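Long-range contact in class II aldolase/adducin N-terminal domain-containing protein (Thermoplasma acidophilum, PDB 3M4R), which binds zinc through its class II aldolase/adducin-like N-terminal domain and, as a whole protein of the short-chain dehydrogenase/reductase family, is probably an oxidoreductase: residues A[40-45]-A[118-123]. Sequence-based numbering, arbitrary orientation.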
ATOM      1  N   ASN A  40       0.507   3.989   3.651  1.00 24.07           N
ATOM      2  CA  ASN A  40       1.290   2.884   4.097  1.00 24.43           C
ATOM      3  C   ASN A  40       1.911   2.166   2.903  1.00 23.52           C
ATOM      4  O   ASN A  40       1.395   2.197   1.793  1.00 22.62           O
ATOM      5  CB  ASN A  40       0.469   1.972   5.051  1.00 25.01           C
ATOM      6  CG  ASN A  40      -1.002   1.972   4.740  1.00 24.87           C
ATOM      7  OD1 ASN A  40      -1.411   1.378   3.746  1.00 28.18           O
ATOM      8  ND2 ASN A  40      -1.803   2.679   5.548  1.00 22.27           N
ATOM      9  N   THR A  41       3.068   1.598   3.154  1.00 22.03           N
ATOM     10  CA  THR A  41       3.824   0.914   2.181  1.00 22.16           C
ATOM     11  C   THR A  41       4.240  -0.451   2.719  1.00 22.54           C
ATOM     12  O   THR A  41       4.205  -0.703   3.954  1.00 23.12           O
ATOM     13  CB  THR A  41       5.092   1.703   1.904  1.00 22.45           C
ATOM     14  OG1 THR A  41       5.765   1.953   3.162  1.00 21.44           O
ATOM     15  CG2 THR A  41       4.726   3.060   1.207  1.00 20.06           C
ATOM     16  N   SER A  42       4.742  -1.284   1.810  1.00 21.85           N
ATOM     17  CA  SER A  42       5.153  -2.621   2.164  1.00 23.19           C
ATOM     18  C   SER A  42       6.081  -3.222   1.127  1.00 23.30           C
ATOM     19  O   SER A  42       6.121  -2.781  -0.001  1.00 20.81           O
ATOM     20  CB  SER A  42       3.961  -3.520   2.361  1.00 23.30           C
ATOM     21  OG  SER A  42       3.318  -3.815   1.142  1.00 25.11           O
ATOM     22  N   VAL A  43       6.885  -4.172   1.566  1.00 22.79           N
ATOM     23  CA  VAL A  43       7.702  -4.959   0.685  1.00 22.70           C
ATOM     24  C   VAL A  43       7.610  -6.432   1.128  1.00 23.06           C
ATOM     25  O   VAL A  43       7.674  -6.711   2.318  1.00 22.12           O
ATOM     26  CB  VAL A  43       9.154  -4.477   0.673  1.00 24.06           C
ATOM     27  CG1 VAL A  43       9.741  -4.486   2.058  1.00 22.60           C
ATOM     28  CG2 VAL A  43       9.978  -5.284  -0.363  1.00 22.17           C
ATOM     29  N   LYS A  44       7.427  -7.331   0.165  1.00 22.85           N
ATOM     30  CA  LYS A  44       7.463  -8.769   0.414  1.00 23.45           C
ATOM     31  C   LYS A  44       8.900  -9.298   0.277  1.00 24.84           C
ATOM     32  O   LYS A  44       9.600  -9.038  -0.713  1.00 25.03           O
ATOM     33  CB  LYS A  44       6.523  -9.503  -0.533  1.00 24.48           C
ATOM     34  CG  LYS A  44       5.058  -9.136  -0.289  1.00 24.31           C
ATOM     35  CD  LYS A  44       4.161  -9.742  -1.355  1.00 24.12           C
ATOM     36  CE  LYS A  44       2.696  -9.237  -1.210  1.00 22.57           C
ATOM     37  NZ  LYS A  44       2.517  -7.782  -1.555  1.00 22.22           N
ATOM     38  N   THR A  45       9.367  -9.998   1.314  1.00 25.77           N
ATOM     39  CA  THR A  45      10.780 -10.264   1.441  1.00 26.40           C
ATOM     40  C   THR A  45      11.022 -11.639   2.005  1.00 27.04           C
ATOM     41  O   THR A  45      10.108 -12.265   2.517  1.00 26.19           O
ATOM     42  CB  THR A  45      11.410  -9.148   2.298  1.00 26.70           C
ATOM     43  OG1 THR A  45      12.833  -9.158   2.116  1.00 29.05           O
ATOM     44  CG2 THR A  45      11.034  -9.276   3.764  1.00 28.21           C
ATOM     45  N   PHE A 118      -3.817  -5.820   5.150  1.00 21.01           N
ATOM     46  CA  PHE A 118      -4.366  -6.767   4.174  1.00 22.28           C
ATOM     47  C   PHE A 118      -4.458  -6.211   2.752  1.00 22.74           C
ATOM     48  O   PHE A 118      -4.400  -6.990   1.808  1.00 21.52           O
ATOM     49  CB  PHE A 118      -5.694  -7.319   4.601  1.00 22.31           C
ATOM     50  CG  PHE A 118      -5.578  -8.316   5.735  1.00 21.42           C
ATOM     51  CD1 PHE A 118      -5.008  -9.545   5.517  1.00 22.33           C
ATOM     52  CD2 PHE A 118      -5.955  -7.981   7.010  1.00 19.89           C
ATOM     53  CE1 PHE A 118      -4.873 -10.462   6.557  1.00 24.61           C
ATOM     54  CE2 PHE A 118      -5.840  -8.910   8.061  1.00 24.36           C
ATOM     55  CZ  PHE A 118      -5.289 -10.151   7.821  1.00 20.90           C
ATOM     56  N   LEU A 119      -4.497  -4.880   2.580  1.00 23.71           N
ATOM     57  CA  LEU A 119      -4.407  -4.323   1.193  1.00 24.03           C
ATOM     58  C   LEU A 119      -3.103  -4.747   0.536  1.00 24.31           C
ATOM     59  O   LEU A 119      -3.017  -5.024  -0.698  1.00 24.40           O
ATOM     60  CB  LEU A 119      -4.482  -2.791   1.165  1.00 24.92           C
ATOM     61  CG  LEU A 119      -5.712  -2.095   1.744  1.00 27.01           C
ATOM     62  CD1 LEU A 119      -5.585  -0.544   1.674  1.00 25.12           C
ATOM     63  CD2 LEU A 119      -6.994  -2.583   1.053  1.00 25.20           C
ATOM     64  N   HIS A 120      -2.078  -4.789   1.366  1.00 23.19           N
ATOM     65  CA  HIS A 120      -0.720  -5.099   0.931  1.00 23.14           C
ATOM     66  C   HIS A 120      -0.514  -6.601   0.689  1.00 22.55           C
ATOM     67  O   HIS A 120       0.095  -7.054  -0.340  1.00 22.78           O
ATOM     68  CB  HIS A 120       0.227  -4.576   1.992  1.00 23.16           C
ATOM     69  CG  HIS A 120       0.217  -3.076   2.085  1.00 22.75           C
ATOM     70  ND1 HIS A 120       1.141  -2.298   1.411  1.00 19.79           N
ATOM     71  CD2 HIS A 120      -0.602  -2.216   2.739  1.00 22.34           C
ATOM     72  CE1 HIS A 120       0.875  -1.018   1.647  1.00 21.56           C
ATOM     73  NE2 HIS A 120      -0.173  -0.935   2.451  1.00 22.85           N
ATOM     74  N   ALA A 121      -0.973  -7.374   1.656  1.00 20.83           N
ATOM     75  CA  ALA A 121      -0.754  -8.839   1.628  1.00 20.81           C
ATOM     76  C   ALA A 121      -1.441  -9.459   0.440  1.00 20.31           C
ATOM     77  O   ALA A 121      -0.911 -10.380  -0.165  1.00 20.79           O
ATOM     78  CB  ALA A 121      -1.258  -9.530   2.962  1.00 18.99           C
ATOM     79  N   PHE A 122      -2.616  -8.934   0.105  1.00 20.89           N
ATOM     80  CA  PHE A 122      -3.487  -9.515  -0.904  1.00 21.46           C
ATOM     81  C   PHE A 122      -3.199  -9.038  -2.344  1.00 22.66           C
ATOM     82  O   PHE A 122      -3.864  -9.492  -3.245  1.00 23.28           O
ATOM     83  CB  PHE A 122      -4.944  -9.211  -0.616  1.00 20.72           C
ATOM     84  CG  PHE A 122      -5.522  -9.926   0.581  1.00 21.92           C
ATOM     85  CD1 PHE A 122      -4.897 -11.008   1.171  1.00 23.32           C
ATOM     86  CD2 PHE A 122      -6.744  -9.525   1.078  1.00 21.76           C
ATOM     87  CE1 PHE A 122      -5.489 -11.644   2.247  1.00 23.02           C
ATOM     88  CE2 PHE A 122      -7.346 -10.151   2.139  1.00 23.37           C
ATOM     89  CZ  PHE A 122      -6.718 -11.207   2.734  1.00 23.71           C
ATOM     90  N   LEU A 123      -2.207  -8.195  -2.546  1.00 22.95           N
ATOM     91  CA  LEU A 123      -1.786  -7.819  -3.906  1.00 24.31           C
ATOM     92  C   LEU A 123      -0.452  -8.493  -4.201  1.00 26.26           C
ATOM     93  O   LEU A 123       0.525  -8.339  -3.429  1.00 26.51           O
ATOM     94  CB  LEU A 123      -1.650  -6.310  -3.998  1.00 24.20           C
ATOM     95  CG  LEU A 123      -2.979  -5.550  -4.065  1.00 23.27           C
ATOM     96  CD1 LEU A 123      -2.735  -4.020  -3.926  1.00 21.97           C
ATOM     97  CD2 LEU A 123      -3.683  -5.892  -5.344  1.00 25.02           C
TER
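A buried, polar contact joins strand 40-48 to the C-terminal end of helix 117-121, with the His120 ring set between Asn40 and Ser42, and Lys44 reaching the carbonyls at and just past the helix end. With CG anti to the carbonyl carbon (chi1 -66°), the ring reaches toward the strand and is held at both nitrogens. His120 NE2 donates a nearly straight bond of 2.9 Å to Asn40 OD1, which lies in the ring plane although the amide is turned 67° from it. At the other nitrogen, ND1 of His120 and OG of Ser42 are 2.7 Å apart in a second hydrogen bond, and together the two fix the ring's rotation. In this class II aldolase-type domain the strand runs through a mixed sheet beside 127-131, which carries the zinc ligand His130. Asn40 ND2 is hydrogen-bonded to Glu116, another zinc ligand, so His120, one step further from the metal, is likely to help set the Asn40 amide. A phenylalanine at His120 would probably leave Asn40 OD1 and Ser42 OG without these partners and the Asn40 amide held less firmly beside Glu116. Lys44 extends until its bend at chi4 brings NZ 2.8 Å from His120 O and 2.8 Å from Leu123 O; with Tyr125 O, three carbonyls grip the ammonium.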